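Local coordinates for protein hyaluronoglucosaminidase (Apis mellifera, PDB 1FCQ) that probably hydrolyses the glycosidic bonds of hyaluronan as a family 56 glycosidase, and is a major allergen of bee venom, at residues Y227-L232 with G242-E247; P264-K269 with R288-L293. One frame throughout, in Å; residues are numbered along the deposited sequence.

Contact 1 of 2, residues Y227-L232 with G242-E247; sequences YLRWNL and GGRVKE
In the TIM barrel of this family 56 hyaluronidase, the loop that leaves strand 221-222 folds back along the helix it leads into, 234-253, and R244 of that helix reaches across to Y227 and R229 of the loop. The backbones stay well apart, with CA of Y227 and CA of R244 separated by 10.2 Å, and the arginine spans the interval because its chain is fully extended beyond CB, CD anti to CA (chi2 177°) and NE anti to CB (chi3 -176°). No direct hydrogen bond crosses the contact. A water bridges the two instead, 2.7 Å from O of Y227 and accepting from NH2 of R244 at 3.0 Å, a worked example of a long cationic side chain joining helix to loop through water. That same NH2 also bonds to the carbonyl O of S225, while NE bonds to the side-chain OD1 of N191, so the guanidinium is held at both NE and NH2. The ring of Y227 points away from the helix and packs on Y265 and W267. R229 brings a second guanidinium close, which probably costs some electrostatic energy, though both groups have hydrogen-bond partners elsewhere. CD1 of L232 lies 4.0 Å above the plane of the R229 guanidinium, toward the rim. NH1 of R244 stands at the edge of the R229 group, near its plane, 4.3 Å from NH1 of R229.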
ATOM      1  N   TYR A 227       5.454   7.692  -2.552  1.00 14.07           N
ATOM      2  CA  TYR A 227       4.874   8.986  -2.948  1.00 15.36           C
ATOM      3  C   TYR A 227       5.778  10.134  -2.518  1.00 15.11           C
ATOM      4  O   TYR A 227       6.276  10.182  -1.391  1.00 17.67           O
ATOM      5  CB  TYR A 227       3.466   9.123  -2.386  1.00 15.19           C
ATOM      6  CG  TYR A 227       2.469   8.058  -2.769  1.00 13.25           C
ATOM      7  CD1 TYR A 227       2.748   7.102  -3.736  1.00 16.34           C
ATOM      8  CD2 TYR A 227       1.225   8.010  -2.134  1.00 14.12           C
ATOM      9  CE1 TYR A 227       1.823   6.133  -4.054  1.00 12.67           C
ATOM     10  CE2 TYR A 227       0.283   7.053  -2.479  1.00 15.80           C
ATOM     11  CZ  TYR A 227       0.605   6.101  -3.428  1.00 13.20           C
ATOM     12  OH  TYR A 227      -0.306   5.129  -3.771  1.00 14.66           O
ATOM     13  N   LEU A 228       6.035  11.051  -3.466  1.00 15.99           N
ATOM     14  CA  LEU A 228       6.915  12.167  -3.173  1.00 15.26           C
ATOM     15  C   LEU A 228       6.250  13.286  -2.387  1.00 16.52           C
ATOM     16  O   LEU A 228       5.033  13.437  -2.363  1.00 19.60           O
ATOM     17  CB  LEU A 228       7.476  12.783  -4.464  1.00 15.29           C
ATOM     18  CG  LEU A 228       8.047  11.785  -5.476  1.00 18.22           C
ATOM     19  CD1 LEU A 228       8.701  12.533  -6.627  1.00 20.11           C
ATOM     20  CD2 LEU A 228       9.029  10.849  -4.778  1.00 18.18           C
ATOM     21  N   ARG A 229       7.108  14.020  -1.672  1.00 21.70           N
ATOM     22  CA  ARG A 229       6.654  15.194  -0.936  1.00 23.24           C
ATOM     23  C   ARG A 229       7.254  16.433  -1.599  1.00 25.33           C
ATOM     24  O   ARG A 229       8.397  16.413  -2.051  1.00 21.80           O
ATOM     25  CB  ARG A 229       6.963  15.123   0.550  1.00 31.73           C
ATOM     26  CG  ARG A 229       6.097  14.083   1.265  1.00 34.48           C
ATOM     27  CD  ARG A 229       6.004  14.407   2.750  1.00 33.73           C
ATOM     28  NE  ARG A 229       7.341  14.500   3.331  1.00 33.38           N
ATOM     29  CZ  ARG A 229       8.071  13.442   3.670  1.00 31.24           C
ATOM     30  NH1 ARG A 229       7.575  12.228   3.493  1.00 32.11           N
ATOM     31  NH2 ARG A 229       9.274  13.618   4.196  1.00 33.33           N
ATOM     32  N   TRP A 230       6.433  17.474  -1.710  1.00 24.96           N
ATOM     33  CA  TRP A 230       6.845  18.730  -2.321  1.00 26.37           C
ATOM     34  C   TRP A 230       7.835  19.474  -1.434  1.00 30.76           C
ATOM     35  O   TRP A 230       8.776  20.103  -1.931  1.00 33.79           O
ATOM     36  CB  TRP A 230       5.604  19.586  -2.594  1.00 33.19           C
ATOM     37  CG  TRP A 230       5.845  20.710  -3.552  1.00 46.67           C
ATOM     38  CD1 TRP A 230       5.824  20.653  -4.917  1.00 49.23           C
ATOM     39  CD2 TRP A 230       6.149  22.067  -3.209  1.00 51.05           C
ATOM     40  NE1 TRP A 230       6.095  21.891  -5.443  1.00 55.75           N
ATOM     41  CE2 TRP A 230       6.301  22.777  -4.416  1.00 54.79           C
ATOM     42  CE3 TRP A 230       6.307  22.746  -1.998  1.00 53.30           C
ATOM     43  CZ2 TRP A 230       6.602  24.136  -4.446  1.00 58.98           C
ATOM     44  CZ3 TRP A 230       6.608  24.094  -2.029  1.00 56.10           C
ATOM     45  CH2 TRP A 230       6.752  24.776  -3.246  1.00 59.46           C
ATOM     46  N   ASN A 231       7.673  19.383  -0.124  1.00 24.66           N
ATOM     47  CA  ASN A 231       8.552  20.033   0.843  1.00 28.16           C
ATOM     48  C   ASN A 231       9.803  19.209   1.122  1.00 29.26           C
ATOM     49  O   ASN A 231      10.049  18.718   2.222  1.00 30.07           O
ATOM     50  CB  ASN A 231       7.810  20.302   2.149  1.00 32.40           C
ATOM     51  CG  ASN A 231       8.484  21.310   3.058  1.00 37.15           C
ATOM     52  OD1 ASN A 231       7.899  21.728   4.056  1.00 42.93           O
ATOM     53  ND2 ASN A 231       9.703  21.728   2.752  1.00 36.64           N
ATOM     54  N   LEU A 232      10.613  19.003   0.102  1.00 25.13           N
ATOM     55  CA  LEU A 232      11.842  18.240   0.138  1.00 26.74           C
ATOM     56  C   LEU A 232      12.705  18.744  -1.024  1.00 27.07           C
ATOM     57  O   LEU A 232      12.140  19.261  -1.999  1.00 25.46           O
ATOM     58  CB  LEU A 232      11.606  16.746  -0.060  1.00 27.92           C
ATOM     59  CG  LEU A 232      10.985  15.857   1.003  1.00 30.19           C
ATOM     60  CD1 LEU A 232      10.831  14.425   0.491  1.00 29.01           C
ATOM     61  CD2 LEU A 232      11.812  15.842   2.282  1.00 29.57           C
ATOM     62  N   GLY A 242      14.572   5.942  -2.963  1.00 15.92           N
ATOM     63  CA  GLY A 242      15.670   4.995  -2.841  1.00 17.95           C
ATOM     64  C   GLY A 242      15.678   4.192  -1.555  1.00 15.95           C
ATOM     65  O   GLY A 242      15.796   2.957  -1.591  1.00 18.12           O
ATOM     66  N   GLY A 243      15.550   4.849  -0.421  1.00 14.02           N
ATOM     67  CA  GLY A 243      15.529   4.225   0.885  1.00 14.38           C
ATOM     68  C   GLY A 243      14.421   3.175   0.987  1.00 17.72           C
ATOM     69  O   GLY A 243      14.631   2.048   1.469  1.00 15.35           O
ATOM     70  N   ARG A 244      13.237   3.546   0.504  1.00 16.49           N
ATOM     71  CA  ARG A 244      12.089   2.643   0.527  1.00 17.67           C
ATOM     72  C   ARG A 244      12.224   1.466  -0.410  1.00 18.19           C
ATOM     73  O   ARG A 244      11.844   0.354  -0.014  1.00 16.67           O
ATOM     74  CB  ARG A 244      10.816   3.441   0.231  1.00 14.50           C
ATOM     75  CG  ARG A 244      10.591   4.458   1.346  1.00 13.25           C
ATOM     76  CD  ARG A 244       9.372   5.312   1.009  1.00 14.80           C
ATOM     77  NE  ARG A 244       9.269   6.335   2.057  1.00 18.37           N
ATOM     78  CZ  ARG A 244       8.202   7.068   2.295  1.00 20.37           C
ATOM     79  NH1 ARG A 244       8.257   7.966   3.279  1.00 21.98           N
ATOM     80  NH2 ARG A 244       7.091   6.927   1.580  1.00 20.26           N
ATOM     81  N   VAL A 245      12.783   1.672  -1.606  1.00 14.84           N
ATOM     82  CA  VAL A 245      12.970   0.572  -2.537  1.00 12.20           C
ATOM     83  C   VAL A 245      14.081  -0.355  -2.049  1.00 15.51           C
ATOM     84  O   VAL A 245      13.941  -1.575  -2.129  1.00 17.02           O
ATOM     85  CB  VAL A 245      13.252   1.065  -3.965  1.00 16.87           C
ATOM     86  CG1 VAL A 245      13.631  -0.079  -4.893  1.00 18.62           C
ATOM     87  CG2 VAL A 245      12.023   1.811  -4.486  1.00 14.97           C
ATOM     88  N   LYS A 246      15.135   0.221  -1.465  1.00 16.80           N
ATOM     89  CA  LYS A 246      16.180  -0.632  -0.886  1.00 13.61           C
ATOM     90  C   LYS A 246      15.616  -1.487   0.247  1.00 16.06           C
ATOM     91  O   LYS A 246      16.004  -2.660   0.366  1.00 17.90           O
ATOM     92  CB  LYS A 246      17.351   0.186  -0.334  1.00 18.79           C
ATOM     93  CG  LYS A 246      18.218   0.850  -1.392  1.00 24.16           C
ATOM     94  CD  LYS A 246      19.248   1.754  -0.706  1.00 23.50           C
ATOM     95  CE  LYS A 246      20.119   2.485  -1.703  1.00 32.34           C
ATOM     96  NZ  LYS A 246      21.036   3.454  -1.022  1.00 25.00           N
ATOM     97  N   GLU A 247      14.751  -0.932   1.098  1.00 14.99           N
ATOM     98  CA  GLU A 247      14.202  -1.719   2.209  1.00 19.06           C
ATOM     99  C   GLU A 247      13.428  -2.905   1.671  1.00 13.70           C
ATOM    100  O   GLU A 247      13.578  -4.051   2.111  1.00 14.04           O
ATOM    101  CB  GLU A 247      13.321  -0.848   3.098  1.00 19.33           C
ATOM    102  CG  GLU A 247      12.792  -1.528   4.350  1.00 17.65           C
ATOM    103  CD  GLU A 247      13.864  -1.832   5.373  1.00 26.81           C
ATOM    104  OE1 GLU A 247      15.010  -1.361   5.219  1.00 23.81           O
ATOM    105  OE2 GLU A 247      13.544  -2.567   6.327  1.00 19.60           O
TER
HETATM  106  O   HOH W   1       5.307   9.307   1.013  1.00 27.94           O

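Contact 2 of 2, residues P264-K269 with R288-L293; sequences PYYWYK and RKITDL
Apolar packing of a helix on a barrel strand defines this buried contact: I290, near the end of helix 280-292, rests against P264 and Y266 of the parallel strand 261-267. It is a compact example of the strand-to-helix layer of a (beta/alpha) barrel, in which alternate strand residues face the surrounding helices. P264 and Y266 direct their side chains to the helix, whereas Y265 between them turns the other way, toward Y184 and N16. I290 serves both neighbours by dividing its branches. Its CG2 meets CG of P264 at 4.1 Å, the two side chains sliding past each other in opposite directions. The other branch, with CG1 anti to the carbonyl carbon (chi1 -65°) and CD1 extended beyond it, carries the methyl to the tyrosine, where CD1 of I290 lies 3.8 Å from CD1 of Y266 and 4.1 Å from its CE1. The methyl approaches the ring obliquely, nearest the CD1-CE1 bond. Beyond that, the hydroxyl of Y266 is hydrogen-bonded to OG1 of T286, one turn before I290 on helix 280-292, and V241 of helix 234-253 also packs on I290. The interface thus separates its tasks: the polar end of the tyrosine is satisfied by T286, while the contact with I290 has no hydrogen bond and rests on van der Waals contact of two methyl groups with a proline and an aromatic ring.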
ATOM      1  N   PRO A 264       7.055  -0.975  -6.318  1.00 13.83           N
ATOM      2  CA  PRO A 264       6.714   0.207  -5.553  1.00 12.32           C
ATOM      3  C   PRO A 264       5.450   0.868  -6.095  1.00 12.80           C
ATOM      4  O   PRO A 264       5.214   0.951  -7.292  1.00 12.28           O
ATOM      5  CB  PRO A 264       7.906   1.146  -5.767  1.00 12.62           C
ATOM      6  CG  PRO A 264       9.043   0.196  -6.006  1.00 13.46           C
ATOM      7  CD  PRO A 264       8.437  -0.894  -6.864  1.00 14.56           C
ATOM      8  N   TYR A 265       4.648   1.387  -5.168  1.00 13.70           N
ATOM      9  CA  TYR A 265       3.440   2.148  -5.474  1.00 11.77           C
ATOM     10  C   TYR A 265       3.888   3.590  -5.731  1.00 11.90           C
ATOM     11  O   TYR A 265       4.601   4.177  -4.897  1.00 12.33           O
ATOM     12  CB  TYR A 265       2.436   2.060  -4.306  1.00 10.57           C
ATOM     13  CG  TYR A 265       1.227   1.262  -4.750  1.00 10.45           C
ATOM     14  CD1 TYR A 265       1.264  -0.130  -4.833  1.00 13.43           C
ATOM     15  CD2 TYR A 265       0.075   1.884  -5.184  1.00 11.76           C
ATOM     16  CE1 TYR A 265       0.185  -0.846  -5.320  1.00 12.34           C
ATOM     17  CE2 TYR A 265      -1.034   1.189  -5.650  1.00 13.08           C
ATOM     18  CZ  TYR A 265      -0.961  -0.192  -5.719  1.00 14.51           C
ATOM     19  OH  TYR A 265      -2.013  -0.926  -6.206  1.00 13.01           O
ATOM     20  N   TYR A 266       3.496   4.136  -6.876  1.00 13.57           N
ATOM     21  CA  TYR A 266       3.945   5.464  -7.289  1.00 12.12           C
ATOM     22  C   TYR A 266       2.764   6.365  -7.621  1.00 13.45           C
ATOM     23  O   TYR A 266       1.845   5.954  -8.315  1.00 15.03           O
ATOM     24  CB  TYR A 266       4.776   5.275  -8.561  1.00 13.51           C
ATOM     25  CG  TYR A 266       5.637   6.447  -8.959  1.00 13.53           C
ATOM     26  CD1 TYR A 266       6.943   6.553  -8.539  1.00 13.22           C
ATOM     27  CD2 TYR A 266       5.112   7.455  -9.773  1.00 13.63           C
ATOM     28  CE1 TYR A 266       7.744   7.641  -8.887  1.00 14.77           C
ATOM     29  CE2 TYR A 266       5.902   8.522 -10.153  1.00 14.41           C
ATOM     30  CZ  TYR A 266       7.201   8.611  -9.712  1.00 16.97           C
ATOM     31  OH  TYR A 266       7.962   9.707 -10.083  1.00 18.61           O
ATOM     32  N   TRP A 267       2.803   7.596  -7.095  1.00 13.04           N
ATOM     33  CA  TRP A 267       1.681   8.503  -7.361  1.00 15.17           C
ATOM     34  C   TRP A 267       2.200   9.673  -8.191  1.00 14.42           C
ATOM     35  O   TRP A 267       3.347  10.066  -8.003  1.00 14.97           O
ATOM     36  CB  TRP A 267       1.021   9.000  -6.094  1.00 13.46           C
ATOM     37  CG  TRP A 267      -0.310   9.681  -6.209  1.00 15.60           C
ATOM     38  CD1 TRP A 267      -1.214   9.607  -7.226  1.00 15.12           C
ATOM     39  CD2 TRP A 267      -0.915  10.496  -5.193  1.00 13.11           C
ATOM     40  NE1 TRP A 267      -2.339  10.349  -6.924  1.00 14.94           N
ATOM     41  CE2 TRP A 267      -2.182  10.882  -5.677  1.00 14.03           C
ATOM     42  CE3 TRP A 267      -0.516  10.927  -3.921  1.00 16.05           C
ATOM     43  CZ2 TRP A 267      -3.040  11.702  -4.944  1.00 19.09           C
ATOM     44  CZ3 TRP A 267      -1.379  11.727  -3.191  1.00 19.74           C
ATOM     45  CH2 TRP A 267      -2.632  12.108  -3.708  1.00 18.46           C
ATOM     46  N   TYR A 268       1.349  10.172  -9.083  1.00 12.43           N
ATOM     47  CA  TYR A 268       1.742  11.314  -9.918  1.00 18.95           C
ATOM     48  C   TYR A 268       1.394  12.639  -9.268  1.00 18.67           C
ATOM     49  O   TYR A 268       1.575  13.693  -9.895  1.00 18.47           O
ATOM     50  CB  TYR A 268       1.143  11.187 -11.330  1.00 16.93           C
ATOM     51  CG  TYR A 268      -0.373  11.207 -11.302  1.00 15.27           C
ATOM     52  CD1 TYR A 268      -1.012  12.438 -11.421  1.00 18.09           C
ATOM     53  CD2 TYR A 268      -1.155  10.087 -11.128  1.00 11.06           C
ATOM     54  CE1 TYR A 268      -2.389  12.516 -11.373  1.00 16.63           C
ATOM     55  CE2 TYR A 268      -2.534  10.145 -11.076  1.00 13.58           C
ATOM     56  CZ  TYR A 268      -3.149  11.386 -11.195  1.00 16.16           C
ATOM     57  OH  TYR A 268      -4.517  11.497 -11.148  1.00 17.49           O
ATOM     58  N   LYS A 269       0.941  12.644  -8.022  1.00 14.42           N
ATOM     59  CA  LYS A 269       0.684  13.862  -7.271  1.00 18.27           C
ATOM     60  C   LYS A 269       1.615  13.888  -6.052  1.00 20.00           C
ATOM     61  O   LYS A 269       2.043  12.820  -5.607  1.00 17.79           O
ATOM     62  CB  LYS A 269      -0.744  13.909  -6.721  1.00 19.13           C
ATOM     63  CG  LYS A 269      -1.845  13.853  -7.765  1.00 19.34           C
ATOM     64  CD  LYS A 269      -1.884  15.177  -8.525  1.00 20.73           C
ATOM     65  CE  LYS A 269      -3.236  15.331  -9.209  1.00 20.87           C
ATOM     66  NZ  LYS A 269      -3.250  16.573 -10.040  1.00 22.61           N
ATOM     67  N   ARG A 288      14.009   6.769 -12.486  1.00 20.19           N
ATOM     68  CA  ARG A 288      15.356   6.232 -12.713  1.00 21.78           C
ATOM     69  C   ARG A 288      15.881   5.522 -11.476  1.00 21.64           C
ATOM     70  O   ARG A 288      16.467   4.435 -11.576  1.00 23.10           O
ATOM     71  CB  ARG A 288      16.296   7.358 -13.171  1.00 24.48           C
ATOM     72  CG  ARG A 288      16.304   7.534 -14.676  1.00 30.17           C
ATOM     73  CD  ARG A 288      16.664   8.945 -15.121  1.00 41.08           C
ATOM     74  NE  ARG A 288      16.942   8.973 -16.549  1.00 42.41           N
ATOM     75  CZ  ARG A 288      16.827   9.960 -17.415  1.00 51.37           C
ATOM     76  NH1 ARG A 288      16.394  11.167 -17.068  1.00 54.94           N
ATOM     77  NH2 ARG A 288      17.147   9.743 -18.689  1.00 55.35           N
ATOM     78  N   LYS A 289      15.632   6.050 -10.280  1.00 18.43           N
ATOM     79  CA  LYS A 289      16.084   5.403  -9.053  1.00 22.76           C
ATOM     80  C   LYS A 289      15.429   4.039  -8.868  1.00 20.78           C
ATOM     81  O   LYS A 289      16.093   3.069  -8.501  1.00 18.29           O
ATOM     82  CB  LYS A 289      15.854   6.292  -7.841  1.00 20.42           C
ATOM     83  CG  LYS A 289      16.268   5.722  -6.503  1.00 19.61           C
ATOM     84  CD  LYS A 289      17.724   5.309  -6.444  1.00 25.56           C
ATOM     85  CE  LYS A 289      18.651   6.436  -6.063  1.00 34.38           C
ATOM     86  NZ  LYS A 289      18.945   7.340  -7.203  1.00 42.17           N
ATOM     87  N   ILE A 290      14.125   3.950  -9.124  1.00 16.07           N
ATOM     88  CA  ILE A 290      13.419   2.682  -8.995  1.00 17.35           C
ATOM     89  C   ILE A 290      14.029   1.629  -9.916  1.00 17.12           C
ATOM     90  O   ILE A 290      14.218   0.482  -9.489  1.00 20.19           O
ATOM     91  CB  ILE A 290      11.914   2.851  -9.313  1.00 16.45           C
ATOM     92  CG1 ILE A 290      11.284   3.771  -8.260  1.00 16.17           C
ATOM     93  CG2 ILE A 290      11.206   1.501  -9.297  1.00 19.97           C
ATOM     94  CD1 ILE A 290       9.864   4.165  -8.633  1.00 16.29           C
ATOM     95  N   THR A 291      14.293   1.964 -11.173  1.00 22.49           N
ATOM     96  CA  THR A 291      14.830   1.016 -12.135  1.00 22.51           C
ATOM     97  C   THR A 291      16.292   0.673 -11.849  1.00 22.42           C
ATOM     98  O   THR A 291      16.672  -0.499 -11.924  1.00 22.86           O
ATOM     99  CB  THR A 291      14.731   1.544 -13.578  1.00 27.72           C
ATOM    100  OG1 THR A 291      13.384   1.946 -13.871  1.00 37.00           O
ATOM    101  CG2 THR A 291      15.134   0.446 -14.555  1.00 27.17           C
ATOM    102  N   ASP A 292      17.094   1.680 -11.531  1.00 22.23           N
ATOM    103  CA  ASP A 292      18.511   1.463 -11.240  1.00 23.38           C
ATOM    104  C   ASP A 292      18.745   0.533 -10.062  1.00 24.59           C
ATOM    105  O   ASP A 292      19.707  -0.248 -10.045  1.00 25.90           O
ATOM    106  CB  ASP A 292      19.209   2.798 -10.990  1.00 21.80           C
ATOM    107  CG  ASP A 292      19.453   3.646 -12.220  1.00 27.82           C
ATOM    108  OD1 ASP A 292      19.154   3.247 -13.360  1.00 28.11           O
ATOM    109  OD2 ASP A 292      19.959   4.784 -12.045  1.00 32.20           O
ATOM    110  N   LEU A 293      17.874   0.551  -9.046  1.00 17.24           N
ATOM    111  CA  LEU A 293      18.034  -0.305  -7.887  1.00 18.77           C
ATOM    112  C   LEU A 293      17.642  -1.755  -8.120  1.00 19.37           C
ATOM    113  O   LEU A 293      17.968  -2.594  -7.273  1.00 22.94           O
ATOM    114  CB  LEU A 293      17.201   0.245  -6.716  1.00 22.80           C
ATOM    115  CG  LEU A 293      17.773   1.507  -6.069  1.00 20.59           C
ATOM    116  CD1 LEU A 293      16.774   2.132  -5.112  1.00 21.27           C
ATOM    117  CD2 LEU A 293      19.066   1.178  -5.333  1.00 20.60           C
TER

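From the N terminus, the chain passes strand 221-222, enters the loop 227-232 and turns into helix 234-253, on which contact 1 closes a short loop of nine intervening residues. Only afterwards does strand 261-267 open contact 2, which closes on helix 280-292 across eighteen residues; the two loops are therefore in series, neither nested nor crossed. In space the centres of contact 1 and contact 2 are about 9 Å apart, and the two touch. CD1 of Y227 lies 3.4 Å from the backbone N of W267, and CG2 of V245 lies 3.7 Å from CG of P264. Together they tie the loop after strand 221-222 to helix 234-253, and strand 261-267 to helix 280-292.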